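Local coordinates for protein nodulation fucosyltransferase NodZ (Bradyrhizobium sp., PDB 2HHC) that belongs to the NodZ family of nodulation fucosyltransferases, proteins with the GT-B fold, in which two Rossmann-like halves face each other, at residues A[109-114]-A[130-135]; A[152-157]-A[267-272]; A[209-214]-A[277-282]; A[18-23]-A[286-291]. One frame throughout, in Å; residues are numbered along the deposited sequence. Where two conformers were deposited one is given.

Contact 1. Residues A[109-114]-A[130-135]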
loop_
_atom_site.group_PDB
_atom_site.type_symbol
_atom_site.label_atom_id
_atom_site.label_comp_id
_atom_site.label_asym_id
_atom_site.label_seq_id
_atom_site.Cartn_x
_atom_site.Cartn_y
_atom_site.Cartn_z
ATOM N N ASP A 109 13.717 1.135 -13.343
ATOM C CA ASP A 109 13.770 0.619 -14.703
ATOM C C ASP A 109 14.722 -0.565 -14.825
ATOM O O ASP A 109 14.424 -1.529 -15.531
ATOM C CB ASP A 109 14.193 1.695 -15.650
ATOM C CG ASP A 109 13.162 2.802 -15.780
ATOM O OD1 ASP A 109 12.011 2.615 -15.333
ATOM O OD2 ASP A 109 13.527 3.849 -16.354
ATOM N N GLU A 110 15.855 -0.487 -14.138
ATOM C CA GLU A 110 16.834 -1.570 -14.134
ATOM C C GLU A 110 16.237 -2.817 -13.501
ATOM O O GLU A 110 16.423 -3.929 -14.005
ATOM C CB GLU A 110 18.093 -1.116 -13.385
ATOM C CG GLU A 110 18.860 -0.109 -14.177
ATOM C CD GLU A 110 19.916 0.655 -13.449
ATOM O OE1 GLU A 110 20.241 0.326 -12.334
ATOM O OE2 GLU A 110 20.492 1.586 -14.067
ATOM N N LEU A 111 15.504 -2.648 -12.420
ATOM C CA LEU A 111 14.869 -3.792 -11.750
ATOM C C LEU A 111 13.762 -4.401 -12.624
ATOM O O LEU A 111 13.604 -5.608 -12.692
ATOM C CB LEU A 111 14.297 -3.350 -10.413
ATOM C CG LEU A 111 15.336 -3.055 -9.313
ATOM C CD1 LEU A 111 14.672 -2.265 -8.215
ATOM C CD2 LEU A 111 15.938 -4.373 -8.764
ATOM N N THR A 112 13.024 -3.535 -13.313
ATOM C CA THR A 112 11.936 -3.968 -14.183
ATOM C C THR A 112 12.495 -4.870 -15.278
ATOM O O THR A 112 11.980 -5.976 -15.502
ATOM C CB THR A 112 11.208 -2.744 -14.762
ATOM O OG1 THR A 112 10.614 -2.026 -13.682
ATOM C CG2 THR A 112 10.092 -3.164 -15.689
ATOM N N GLU A 113 13.579 -4.429 -15.900
ATOM C CA GLU A 113 14.267 -5.221 -16.939
ATOM C C GLU A 113 14.764 -6.531 -16.318
ATOM O O GLU A 113 14.600 -7.607 -16.885
ATOM C CB GLU A 113 15.389 -4.396 -17.549
ATOM C CG GLU A 113 16.280 -5.143 -18.539
ATOM C CD GLU A 113 17.391 -4.269 -19.120
ATOM O OE1 GLU A 113 18.042 -3.512 -18.343
ATOM O OE2 GLU A 113 17.671 -4.381 -20.339
ATOM N N LEU A 114 15.350 -6.483 -15.137
ATOM C CA LEU A 114 15.850 -7.701 -14.521
ATOM C C LEU A 114 14.727 -8.690 -14.279
ATOM O O LEU A 114 14.878 -9.884 -14.540
ATOM C CB LEU A 114 16.572 -7.397 -13.209
ATOM C CG LEU A 114 17.075 -8.653 -12.521
ATOM C CD1 LEU A 114 18.142 -9.338 -13.395
ATOM C CD2 LEU A 114 17.597 -8.273 -11.139
ATOM N N ALA A 130 13.149 1.581 -4.848
ATOM C CA ALA A 130 12.381 2.376 -5.755
ATOM C C ALA A 130 10.944 1.858 -5.747
ATOM O O ALA A 130 10.651 0.810 -5.176
ATOM C CB ALA A 130 12.937 2.299 -7.145
ATOM N N CYS A 131 10.064 2.555 -6.431
ATOM C CA CYS A 131 8.680 2.143 -6.522
ATOM C C CYS A 131 8.562 0.962 -7.467
ATOM O O CYS A 131 8.957 1.062 -8.625
ATOM C CB CYS A 131 7.830 3.268 -7.030
ATOM S SG CYS A 131 6.076 2.880 -7.051
ATOM N N LEU A 132 8.002 -0.133 -6.981
ATOM C CA LEU A 132 7.808 -1.338 -7.780
ATOM C C LEU A 132 6.320 -1.658 -7.946
ATOM O O LEU A 132 5.951 -2.811 -8.260
ATOM C CB LEU A 132 8.626 -2.519 -7.242
ATOM C CG LEU A 132 10.152 -2.333 -7.344
ATOM C CD1 LEU A 132 10.837 -3.544 -6.819
ATOM C CD2 LEU A 132 10.617 -2.100 -8.789
ATOM N N MET A 133 5.478 -0.647 -7.803
ATOM C CA MET A 133 4.096 -0.773 -8.199
ATOM C C MET A 133 4.043 -1.199 -9.631
ATOM O O MET A 133 4.778 -0.704 -10.443
ATOM C CB MET A 133 3.305 0.543 -7.960
ATOM C CG MET A 133 3.144 0.839 -6.504
ATOM S SD MET A 133 2.635 2.546 -6.145
ATOM C CE MET A 133 1.223 2.754 -7.149
ATOM N N TRP A 134 3.130 -2.138 -9.922
ATOM C CA TRP A 134 2.855 -2.697 -11.265
ATOM C C TRP A 134 3.947 -3.657 -11.766
ATOM O O TRP A 134 3.897 -4.081 -12.934
ATOM C CB TRP A 134 2.615 -1.625 -12.329
ATOM C CG TRP A 134 1.572 -0.630 -12.006
ATOM C CD1 TRP A 134 1.765 0.619 -11.548
ATOM C CD2 TRP A 134 0.170 -0.826 -12.071
ATOM N NE1 TRP A 134 0.564 1.232 -11.329
ATOM C CE2 TRP A 134 -0.435 0.388 -11.667
ATOM C CE3 TRP A 134 -0.642 -1.881 -12.468
ATOM C CZ2 TRP A 134 -1.828 0.565 -11.645
ATOM C CZ3 TRP A 134 -2.040 -1.711 -12.437
ATOM C CH2 TRP A 134 -2.602 -0.500 -12.012
ATOM N N ARG A 135 4.919 -3.993 -10.933
ATOM C CA ARG A 135 6.049 -4.831 -11.434
ATOM C C ARG A 135 5.947 -6.260 -10.899
ATOM O O ARG A 135 6.937 -6.933 -10.575
ATOM C CB ARG A 135 7.388 -4.176 -11.060
ATOM C CG ARG A 135 7.574 -2.731 -11.569
ATOM C CD ARG A 135 7.373 -2.577 -12.991
ATOM N NE ARG A 135 7.903 -1.319 -13.557
ATOM C CZ ARG A 135 7.243 -0.155 -13.634
ATOM N NH1 ARG A 135 6.022 0.014 -13.154
ATOM N NH2 ARG A 135 7.825 0.881 -14.231
HETATM O O HOH W 1 10.346 0.556 -15.477
#

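Contact 2. Residues A[152-157]-A[267-272]. With PO4 (phosphate ion), chain D.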
loop_
_atom_site.group_PDB
_atom_site.type_symbol
_atom_site.label_atom_id
_atom_site.label_comp_id
_atom_site.label_asym_id
_atom_site.label_seq_id
_atom_site.Cartn_x
_atom_site.Cartn_y
_atom_site.Cartn_z
ATOM N N SER A 152 -2.332 -7.187 16.511
ATOM C CA SER A 152 -3.667 -7.387 17.123
ATOM C C SER A 152 -4.376 -6.114 17.545
ATOM O O SER A 152 -5.592 -5.995 17.440
ATOM C CB SER A 152 -3.619 -8.358 18.290
ATOM O OG SER A 152 -2.792 -7.892 19.345
ATOM N N GLU A 153 -3.631 -5.106 17.969
ATOM C CA GLU A 153 -4.216 -3.827 18.398
ATOM C C GLU A 153 -4.904 -3.081 17.272
ATOM O O GLU A 153 -5.896 -2.387 17.464
ATOM C CB GLU A 153 -3.144 -2.946 19.072
ATOM C CG GLU A 153 -2.112 -3.706 19.902
ATOM C CD GLU A 153 -1.037 -4.322 19.013
ATOM O OE1 GLU A 153 -0.556 -3.631 18.086
ATOM O OE2 GLU A 153 -0.667 -5.490 19.226
ATOM N N ILE A 154 -4.383 -3.283 16.073
ATOM C CA ILE A 154 -4.923 -2.696 14.901
ATOM C C ILE A 154 -6.140 -3.515 14.441
ATOM O O ILE A 154 -7.170 -2.943 14.124
ATOM C CB ILE A 154 -3.889 -2.565 13.747
ATOM C CG1 ILE A 154 -2.699 -1.718 14.203
ATOM C CG2 ILE A 154 -4.490 -1.904 12.514
ATOM C CD1 ILE A 154 -1.576 -1.598 13.149
ATOM N N ARG A 155 -5.992 -4.859 14.443
ATOM C CA ARG A 155 -7.127 -5.729 14.080
ATOM C C ARG A 155 -8.316 -5.489 14.980
ATOM O O ARG A 155 -9.439 -5.449 14.504
ATOM C CB ARG A 155 -6.722 -7.211 14.089
ATOM C CG ARG A 155 -5.786 -7.485 12.940
ATOM C CD ARG A 155 -5.636 -8.895 12.593
ATOM N NE ARG A 155 -4.485 -9.290 13.272
ATOM C CZ ARG A 155 -4.482 -9.882 14.451
ATOM N NH1 ARG A 155 -5.617 -10.210 15.025
ATOM N NH2 ARG A 155 -3.326 -10.151 14.997
ATOM N N ALA A 156 -8.092 -5.267 16.281
ATOM C CA ALA A 156 -9.225 -5.068 17.178
ATOM C C ALA A 156 -9.989 -3.801 16.876
ATOM O O ALA A 156 -11.217 -3.746 16.954
ATOM C CB ALA A 156 -8.772 -5.036 18.606
ATOM N N ARG A 157 -9.291 -2.761 16.429
ATOM C CA ARG A 157 -9.923 -1.550 16.041
ATOM C C ARG A 157 -10.771 -1.740 14.773
ATOM O O ARG A 157 -11.874 -1.282 14.674
ATOM C CB ARG A 157 -8.875 -0.425 15.870
ATOM C CG ARG A 157 -8.294 -0.005 17.205
ATOM C CD ARG A 157 -7.097 0.958 17.090
ATOM N NE ARG A 157 -7.538 2.252 16.593
ATOM C CZ ARG A 157 -6.728 3.257 16.233
ATOM N NH1 ARG A 157 -5.432 3.124 16.264
ATOM N NH2 ARG A 157 -7.247 4.379 15.775
ATOM N N ALA A 267 -3.970 4.846 8.941
ATOM C CA ALA A 267 -3.901 4.554 7.520
ATOM C C ALA A 267 -4.300 3.111 7.233
ATOM O O ALA A 267 -5.083 2.825 6.343
ATOM C CB ALA A 267 -2.541 4.862 6.990
ATOM N N LEU A 268 -3.733 2.185 8.005
ATOM C CA LEU A 268 -4.006 0.770 7.785
ATOM C C LEU A 268 -5.460 0.421 8.071
ATOM O O LEU A 268 -6.071 -0.369 7.333
ATOM C CB LEU A 268 -3.050 -0.098 8.622
ATOM C CG LEU A 268 -1.595 -0.082 8.146
ATOM C CD1 LEU A 268 -0.634 -0.588 9.194
ATOM C CD2 LEU A 268 -1.417 -0.851 6.807
ATOM N N ILE A 269 -6.004 0.970 9.150
ATOM C CA ILE A 269 -7.399 0.752 9.453
ATOM C C ILE A 269 -8.294 1.154 8.264
ATOM O O ILE A 269 -9.208 0.395 7.835
ATOM C CB ILE A 269 -7.811 1.464 10.760
ATOM C CG1 ILE A 269 -7.102 0.830 11.956
ATOM C CG2 ILE A 269 -9.341 1.425 10.949
ATOM C CD1 ILE A 269 -7.072 1.726 13.199
ATOM N N ASP A 270 -8.053 2.349 7.736
ATOM C CA ASP A 270 -8.835 2.815 6.578
ATOM C C ASP A 270 -8.620 1.920 5.348
ATOM O O ASP A 270 -9.562 1.531 4.649
ATOM C CB ASP A 270 -8.403 4.223 6.191
ATOM C CG ASP A 270 -9.047 5.331 7.047
ATOM O OD1 ASP A 270 -9.938 5.016 7.862
ATOM O OD2 ASP A 270 -8.609 6.521 6.871
ATOM N N MET A 271 -7.373 1.536 5.068
ATOM C CA MET A 271 -7.046 0.731 3.862
ATOM C C MET A 271 -7.769 -0.618 3.907
ATOM O O MET A 271 -8.307 -1.079 2.913
ATOM C CB MET A 271 -5.530 0.546 3.751
ATOM C CG MET A 271 -4.788 1.764 3.404
ATOM S SD MET A 271 -3.056 1.444 3.523
ATOM C CE MET A 271 -2.892 0.284 2.284
ATOM N N TYR A 272 -7.727 -1.261 5.082
ATOM C CA TYR A 272 -8.345 -2.558 5.242
ATOM C C TYR A 272 -9.874 -2.482 5.289
ATOM O O TYR A 272 -10.552 -3.332 4.715
ATOM C CB TYR A 272 -7.724 -3.235 6.473
ATOM C CG TYR A 272 -6.406 -3.928 6.206
ATOM C CD1 TYR A 272 -5.230 -3.245 5.985
ATOM C CD2 TYR A 272 -6.309 -5.329 6.223
ATOM C CE1 TYR A 272 -4.060 -3.866 5.741
ATOM C CE2 TYR A 272 -5.130 -5.941 6.004
ATOM C CZ TYR A 272 -3.986 -5.251 5.768
ATOM O OH TYR A 272 -2.766 -5.878 5.543
HETATM P P PO4 D . 0.285 -9.176 18.538
HETATM O O1 PO4 D . 0.021 -8.042 19.470
HETATM O O2 PO4 D . -0.453 -10.364 19.134
HETATM O O3 PO4 D . -0.232 -8.892 17.107
HETATM O O4 PO4 D . 1.766 -9.403 18.489
#

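Contact 3. Residues A[209-214]-A[277-282]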
loop_
_atom_site.group_PDB
_atom_site.type_symbol
_atom_site.label_atom_id
_atom_site.label_comp_id
_atom_site.label_asym_id
_atom_site.label_seq_id
_atom_site.Cartn_x
_atom_site.Cartn_y
_atom_site.Cartn_z
ATOM N N LYS A 209 -24.428 5.784 -5.170
ATOM C CA LYS A 209 -25.663 5.620 -4.390
ATOM C C LYS A 209 -26.863 5.214 -5.229
ATOM O O LYS A 209 -27.836 4.678 -4.676
ATOM C CB LYS A 209 -25.993 6.903 -3.626
ATOM C CG LYS A 209 -25.215 7.060 -2.335
ATOM C CD LYS A 209 -25.615 8.297 -1.535
ATOM C CE LYS A 209 -26.958 8.003 -0.840
ATOM N NZ LYS A 209 -27.562 9.232 -0.368
ATOM N N ALA A 210 -26.804 5.490 -6.537
ATOM C CA ALA A 210 -27.866 5.123 -7.485
ATOM C C ALA A 210 -27.838 3.634 -7.898
ATOM O O ALA A 210 -28.802 3.146 -8.512
ATOM C CB ALA A 210 -27.753 5.985 -8.704
ATOM N N LEU A 211 -26.743 2.926 -7.604
ATOM C CA LEU A 211 -26.623 1.482 -7.805
ATOM C C LEU A 211 -27.492 0.764 -6.779
ATOM O O LEU A 211 -27.931 1.369 -5.794
ATOM C CB LEU A 211 -25.165 1.035 -7.688
ATOM C CG LEU A 211 -24.219 1.724 -8.676
ATOM C CD1 LEU A 211 -22.785 1.306 -8.481
ATOM C CD2 LEU A 211 -24.661 1.493 -10.106
ATOM N N SER A 212 -27.794 -0.509 -7.031
ATOM C CA SER A 212 -28.628 -1.283 -6.113
ATOM C C SER A 212 -27.736 -2.083 -5.190
ATOM O O SER A 212 -26.700 -2.604 -5.604
ATOM C CB SER A 212 -29.590 -2.182 -6.876
ATOM O OG SER A 212 -30.585 -1.366 -7.489
ATOM N N TYR A 213 -28.122 -2.125 -3.924
ATOM C CA TYR A 213 -27.394 -2.853 -2.904
ATOM C C TYR A 213 -28.352 -3.719 -2.101
ATOM O O TYR A 213 -29.526 -3.371 -1.946
ATOM C CB TYR A 213 -26.706 -1.884 -1.956
ATOM C CG TYR A 213 -25.685 -1.013 -2.644
ATOM C CD1 TYR A 213 -24.376 -1.412 -2.772
ATOM C CD2 TYR A 213 -26.050 0.211 -3.180
ATOM C CE1 TYR A 213 -23.447 -0.613 -3.404
ATOM C CE2 TYR A 213 -25.153 1.013 -3.829
ATOM C CZ TYR A 213 -23.850 0.611 -3.932
ATOM O OH TYR A 213 -22.982 1.432 -4.594
ATOM N N PRO A 214 -27.852 -4.838 -1.568
ATOM C CA PRO A 214 -28.731 -5.761 -0.815
ATOM C C PRO A 214 -29.103 -5.321 0.603
ATOM O O PRO A 214 -30.089 -5.794 1.154
ATOM C CB PRO A 214 -27.911 -7.039 -0.769
ATOM C CG PRO A 214 -26.551 -6.601 -0.813
ATOM C CD PRO A 214 -26.511 -5.388 -1.719
ATOM N N CYS A 277 -15.795 -2.870 1.682
ATOM C CA CYS A 277 -16.947 -2.150 1.121
ATOM C C CYS A 277 -17.538 -2.856 -0.096
ATOM O O CYS A 277 -16.935 -3.742 -0.682
ATOM C CB CYS A 277 -16.515 -0.743 0.750
ATOM S SG CYS A 277 -16.042 0.283 2.156
ATOM N N ALA A 278 -18.773 -2.457 -0.422
ATOM C CA ALA A 278 -19.465 -2.990 -1.570
ATOM C C ALA A 278 -19.049 -2.305 -2.840
ATOM O O ALA A 278 -19.023 -2.907 -3.897
ATOM C CB ALA A 278 -20.961 -2.896 -1.371
ATOM N N THR A 279 -18.809 -1.003 -2.719
ATOM C CA THR A 279 -18.384 -0.177 -3.809
ATOM C C THR A 279 -17.315 0.738 -3.231
ATOM O O THR A 279 -17.461 1.200 -2.084
ATOM C CB THR A 279 -19.541 0.702 -4.313
ATOM O OG1 THR A 279 -20.529 -0.133 -4.893
ATOM C CG2 THR A 279 -19.059 1.739 -5.355
ATOM N N VAL A 280 -16.261 0.969 -3.991
ATOM C CA VAL A 280 -15.224 1.934 -3.587
ATOM C C VAL A 280 -14.996 2.954 -4.687
ATOM O O VAL A 280 -14.847 2.644 -5.862
ATOM C CB VAL A 280 -13.894 1.259 -3.211
ATOM C CG1 VAL A 280 -12.832 2.308 -2.845
ATOM C CG2 VAL A 280 -14.091 0.446 -1.983
ATOM N N ILE A 281 -14.983 4.219 -4.253
ATOM C CA ILE A 281 -14.673 5.375 -5.078
ATOM C C ILE A 281 -13.212 5.748 -4.818
ATOM O O ILE A 281 -12.812 5.994 -3.673
ATOM C CB ILE A 281 -15.594 6.575 -4.740
ATOM C CG1 ILE A 281 -17.040 6.264 -5.153
ATOM C CG2 ILE A 281 -15.067 7.813 -5.433
ATOM C CD1 ILE A 281 -18.055 7.146 -4.567
ATOM N N ARG A 282 -12.422 5.740 -5.877
ATOM C CA ARG A 282 -10.967 6.012 -5.822
ATOM C C ARG A 282 -10.683 7.404 -6.377
ATOM O O ARG A 282 -10.660 7.630 -7.591
ATOM C CB ARG A 282 -10.216 4.984 -6.664
ATOM C CG ARG A 282 -10.439 3.527 -6.272
ATOM C CD ARG A 282 -9.613 2.610 -7.074
ATOM N NE ARG A 282 -8.212 2.599 -6.632
ATOM C CZ ARG A 282 -7.218 1.999 -7.272
ATOM N NH1 ARG A 282 -7.422 1.359 -8.410
ATOM N NH2 ARG A 282 -5.999 2.020 -6.750
#

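Contact 4. Residues A[18-23]-A[286-291]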
loop_
_atom_site.group_PDB
_atom_site.type_symbol
_atom_site.label_atom_id
_atom_site.label_comp_id
_atom_site.label_asym_id
_atom_site.label_seq_id
_atom_site.Cartn_x
_atom_site.Cartn_y
_atom_site.Cartn_z
ATOM N N CYS A 18 4.284 0.570 -0.287
ATOM C CA CYS A 18 5.183 -0.380 0.381
ATOM C C CYS A 18 4.774 -1.825 0.115
ATOM O O CYS A 18 5.611 -2.670 -0.176
ATOM C CB CYS A 18 5.219 -0.136 1.889
ATOM S SG CYS A 18 5.957 1.419 2.442
ATOM N N LEU A 19 3.484 -2.143 0.294
ATOM C CA LEU A 19 3.008 -3.501 0.173
ATOM C C LEU A 19 2.955 -4.012 -1.280
ATOM O O LEU A 19 3.190 -5.184 -1.529
ATOM C CB LEU A 19 1.621 -3.644 0.820
ATOM C CG LEU A 19 1.699 -3.495 2.354
ATOM C CD1 LEU A 19 0.303 -3.367 2.965
ATOM C CD2 LEU A 19 2.505 -4.613 2.966
ATOM N N TRP A 20 2.679 -3.120 -2.247
ATOM C CA TRP A 20 2.718 -3.507 -3.675
ATOM C C TRP A 20 4.195 -3.746 -4.064
ATOM O O TRP A 20 4.541 -4.725 -4.702
ATOM C CB TRP A 20 2.123 -2.387 -4.486
ATOM C CG TRP A 20 1.678 -2.744 -5.890
ATOM C CD1 TRP A 20 2.103 -3.802 -6.683
ATOM C CD2 TRP A 20 0.707 -2.055 -6.641
ATOM N NE1 TRP A 20 1.437 -3.783 -7.871
ATOM C CE2 TRP A 20 0.566 -2.719 -7.886
ATOM C CE3 TRP A 20 -0.058 -0.919 -6.396
ATOM C CZ2 TRP A 20 -0.295 -2.258 -8.863
ATOM C CZ3 TRP A 20 -0.893 -0.453 -7.359
ATOM C CH2 TRP A 20 -0.994 -1.102 -8.601
ATOM N N SER A 21 5.086 -2.819 -3.665
ATOM C CA SER A 21 6.511 -2.974 -3.927
ATOM C C SER A 21 7.086 -4.222 -3.274
ATOM O O SER A 21 7.915 -4.904 -3.856
ATOM C CB SER A 21 7.255 -1.705 -3.488
ATOM O OG SER A 21 6.893 -0.553 -4.230
ATOM N N LEU A 22 6.562 -4.543 -2.100
ATOM C CA LEU A 22 6.936 -5.811 -1.420
ATOM C C LEU A 22 6.569 -7.020 -2.247
ATOM O O LEU A 22 7.340 -7.964 -2.393
ATOM C CB LEU A 22 6.274 -5.925 -0.055
ATOM C CG LEU A 22 6.588 -7.157 0.798
ATOM C CD1 LEU A 22 8.083 -7.224 1.024
ATOM C CD2 LEU A 22 5.844 -7.053 2.056
ATOM N N ALA A 23 5.346 -7.031 -2.806
ATOM C CA ALA A 23 4.889 -8.139 -3.658
ATOM C C ALA A 23 5.870 -8.349 -4.848
ATOM O O ALA A 23 6.192 -9.464 -5.224
ATOM C CB ALA A 23 3.496 -7.883 -4.130
ATOM N N THR A 286 -5.051 6.434 -9.192
ATOM C CA THR A 286 -3.606 6.247 -9.153
ATOM C C THR A 286 -3.009 6.050 -7.735
ATOM O O THR A 286 -1.809 5.793 -7.613
ATOM C CB THR A 286 -2.907 7.468 -9.777
ATOM O OG1 THR A 286 -3.412 8.670 -9.184
ATOM C CG2 THR A 286 -3.159 7.534 -11.259
ATOM N N SER A 287 -3.805 6.210 -6.689
ATOM C CA SER A 287 -3.329 6.025 -5.358
ATOM C C SER A 287 -3.264 4.549 -5.041
ATOM O O SER A 287 -4.269 3.863 -5.091
ATOM C CB SER A 287 -4.250 6.707 -4.373
ATOM O OG SER A 287 -3.777 6.503 -3.046
ATOM N N ALA A 288 -2.124 4.106 -4.554
ATOM C CA ALA A 288 -2.013 2.718 -4.082
ATOM C C ALA A 288 -2.755 2.517 -2.761
ATOM O O ALA A 288 -2.950 1.374 -2.276
ATOM C CB ALA A 288 -0.588 2.324 -3.931
ATOM N N PHE A 289 -3.206 3.579 -2.074
ATOM C CA PHE A 289 -4.023 3.444 -0.842
ATOM C C PHE A 289 -5.234 2.514 -1.040
ATOM O O PHE A 289 -5.544 1.710 -0.154
ATOM C CB PHE A 289 -4.439 4.860 -0.320
ATOM C CG PHE A 289 -4.985 4.921 1.086
ATOM C CD1 PHE A 289 -6.275 4.836 1.351
ATOM C CD2 PHE A 289 -4.143 5.262 2.131
ATOM C CE1 PHE A 289 -6.785 4.918 2.637
ATOM C CE2 PHE A 289 -4.644 5.409 3.433
ATOM C CZ PHE A 289 -5.972 5.247 3.658
ATOM N N THR A 290 -5.878 2.633 -2.183
ATOM C CA THR A 290 -7.032 1.842 -2.514
ATOM C C THR A 290 -6.742 0.662 -3.401
ATOM O O THR A 290 -7.654 0.058 -3.952
ATOM C CB THR A 290 -8.026 2.745 -3.227
ATOM O OG1 THR A 290 -7.377 3.554 -4.223
ATOM C CG2 THR A 290 -8.774 3.666 -2.163
ATOM N N ARG A 291 -5.489 0.275 -3.566
ATOM C CA ARG A 291 -5.176 -0.922 -4.389
ATOM C C ARG A 291 -5.763 -2.171 -3.720
ATOM O O ARG A 291 -6.314 -2.997 -4.441
ATOM C CB ARG A 291 -3.659 -1.062 -4.609
ATOM C CG ARG A 291 -3.277 -2.232 -5.462
ATOM C CD ARG A 291 -3.939 -2.298 -6.786
ATOM N NE ARG A 291 -3.400 -3.400 -7.586
ATOM C CZ ARG A 291 -3.696 -3.677 -8.848
ATOM N NH1 ARG A 291 -4.544 -2.882 -9.534
ATOM N NH2 ARG A 291 -3.212 -4.735 -9.431
#

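Contact 1. Residues A[109-114]-A[130-135]
Leu111 lays its CD1 against CD2 of Leu132, 4.1 Å away, the two side chains crossing at about a right angle on the buried side of the contact. One helical residue further on the chemistry turns polar. Arg135 sends NE to Thr112 OG1, a hydrogen bond of 2.8 Å bent to 146°, with the hydroxyl at the edge of the guanidinium and slightly tilted from its plane. Thr112 holds OG1 beside its own backbone N (chi1 -64°), where it also bonds to the carbonyl oxygen of Arg108 one helical turn back. A water strengthens the link: it donates to Asp109 OD1 at 2.7 Å and to Thr112 OG1 at 3.2 Å, and accepts from Arg135 NH2 at 2.8 Å. The carboxylate and the guanidinium are thus joined through solvent rather than in direct contact. NE on Thr112, NH2 on the water and a weak bond of 3.1 Å from NH1 to Met133 O together limit the rotation of the arginine head. Behind this lies a type II beta turn from Leu132 to Arg135, closed by the backbone and followed by helix 138-147. Helix 101-116 thus packs on the loop that leaves strand 125-128: Leu111 also reaches Phe85 of the edge strand 84-85, Leu132 touches Phe115, and the backbone N of Leu132 bonds to Ser21 on helix 15-32.

Contact 2. Residues A[152-157]-A[267-272]
The backbone N of Ser152 gives a nearly straight hydrogen bond to O3 of a phosphate ion, 2.8 Å long at 158°. The ion, probably a guest from the crystallisation liquor, sits at the start of helix 152-166, where amide groups suit an anion, and Arg151 NH1 holds it too. The packing between the helices is apolar and lies away from the phosphate. Ile154 uses both branches: CG2 meets Ile269 CG1 at 3.8 Å, while CD1 reaches Leu268 CD1 at 4.2 Å. One turn on, Arg157 bends at chi3 (69°) and turns its guanidinium flat over Ile269, whose CD1 stands over the centre of one face, 3.4 Å from CZ. That methyl covers the face and leaves the N-H groups at the edges available, and NH1 makes a salt bridge with Glu262, about two helical turns before Ile269 on the other helix. The axes of segments 152-157 and 267-272 pass 9.9 Å apart and cross at -50°. Ile269 continues the same seam onto Ile158 and Leu161, so helix 258-274 has helix 152-166 across one flank; it also meets strand 217-223 through Asp270 and helix 15-32 where Leu268 and Met271 touch Phe15.

Contact 3. Residues A[209-214]-A[277-282]
Ala278, just ahead of strand 279-283, sets its CB at the edge of the Tyr213 ring, 3.9 Å from CE1. Thr279 comes next and carries the polar part of the contact. Its OG1, turned beside the backbone N (chi1 -67°), donates a hydrogen bond of 2.9 Å to Tyr213 OH. The threonine oxygen lies in the plane of the ring, and it is also only 3.3 Å from Tyr213 CE1, so it comes in along the rim and not over a face. The phenol oxygen is gripped twice, since it also bonds to the carbonyl oxygen of Ala208 near the end of helix 192-209, and Arg299 makes a cation-pi contact with the ring. Leu211 adds a looser touch, its CD1 4.5 Å from Thr279 OG1. The backbone of Thr279 bonds to Gly173; Val280 then bonds to Arg299 and Ile301, and Ile281 to Gly173 again. Residues 209-214 are the connection from helix 192-209 into strand 217-223, the return leg of a beta-alpha-beta crossover that began with strand 170-176. Tyr213 thus packs the helix-to-strand loop of that crossover against the beginning of strand 279-283, which lies on the other side of strand 170-176 from strand 217-223, an element of the Rossmann-like sheet found in GT-B proteins.

Contact 4. Residues A[18-23]-A[286-291]
Trp20 and Arg291 form a cation-pi stack at the junction of the two halves of the GT-B fold. The guanidinium lies flat on the indole, planes 4° apart and centres 4.3 Å apart, offset toward the rim so that NE is 3.5 Å from CH2 of Trp20. The aliphatic part of the arginine joins in: its CG stands over the six-membered ring, 3.9 Å from the centroid, in a CH-pi contact. Arg291 extends from the backbone and then bends at chi2 (54°), which lays the whole chain from CB to CZ across the ring. Ala288 comes in at the indole edge, its CB 4.1 Å from CE3 of Trp20.

Outward from this pair, Glu141 on helix 138-147 takes a salt bridge from Arg291 NE, so the stacked cation is held at its edge as well as over its face. The negative charge nearby probably steadies the positive one. Met133 touches both Trp20 and Ala288, and the ring of Trp134 meets that of Trp20 with the planes inclined at about 55°. Further out, Phe289 stacks on His175 and packs against helix 258-274. The turn that presents Arg291 is held by Arg282, which reaches Thr290 OG1 with NE and Ser287 O with NH2. Backbone and side-chain bonds shape it further: Arg291 N bonds to Ala288 O at 3.1 Å, and Ser287 OG closes an ST turn by accepting from Phe289 N, also at 3.1 Å.

Overall arrangement
The centre of contact 4 lies about 3 Å from the centre of the chain; this contact joins helix 15-32 of the first half to the loop after strand 279-283 of the second, while the others stay within one half. Only contact 2 is fully buried, and it is largely apolar. Contacts 1, 3 and 4 are partly buried, contact 4 despite its central place. Contact 1 mixes a leucine pair with a water-bridged polar cluster; contact 3, its centre about 22 Å from that of the chain, rests on a hydroxyl pair. Contact 4 meets contact 1 through helix 15-32 and residues 132-134, contact 2 through Phe289 and contact 3 through Arg282, so all three converge on it.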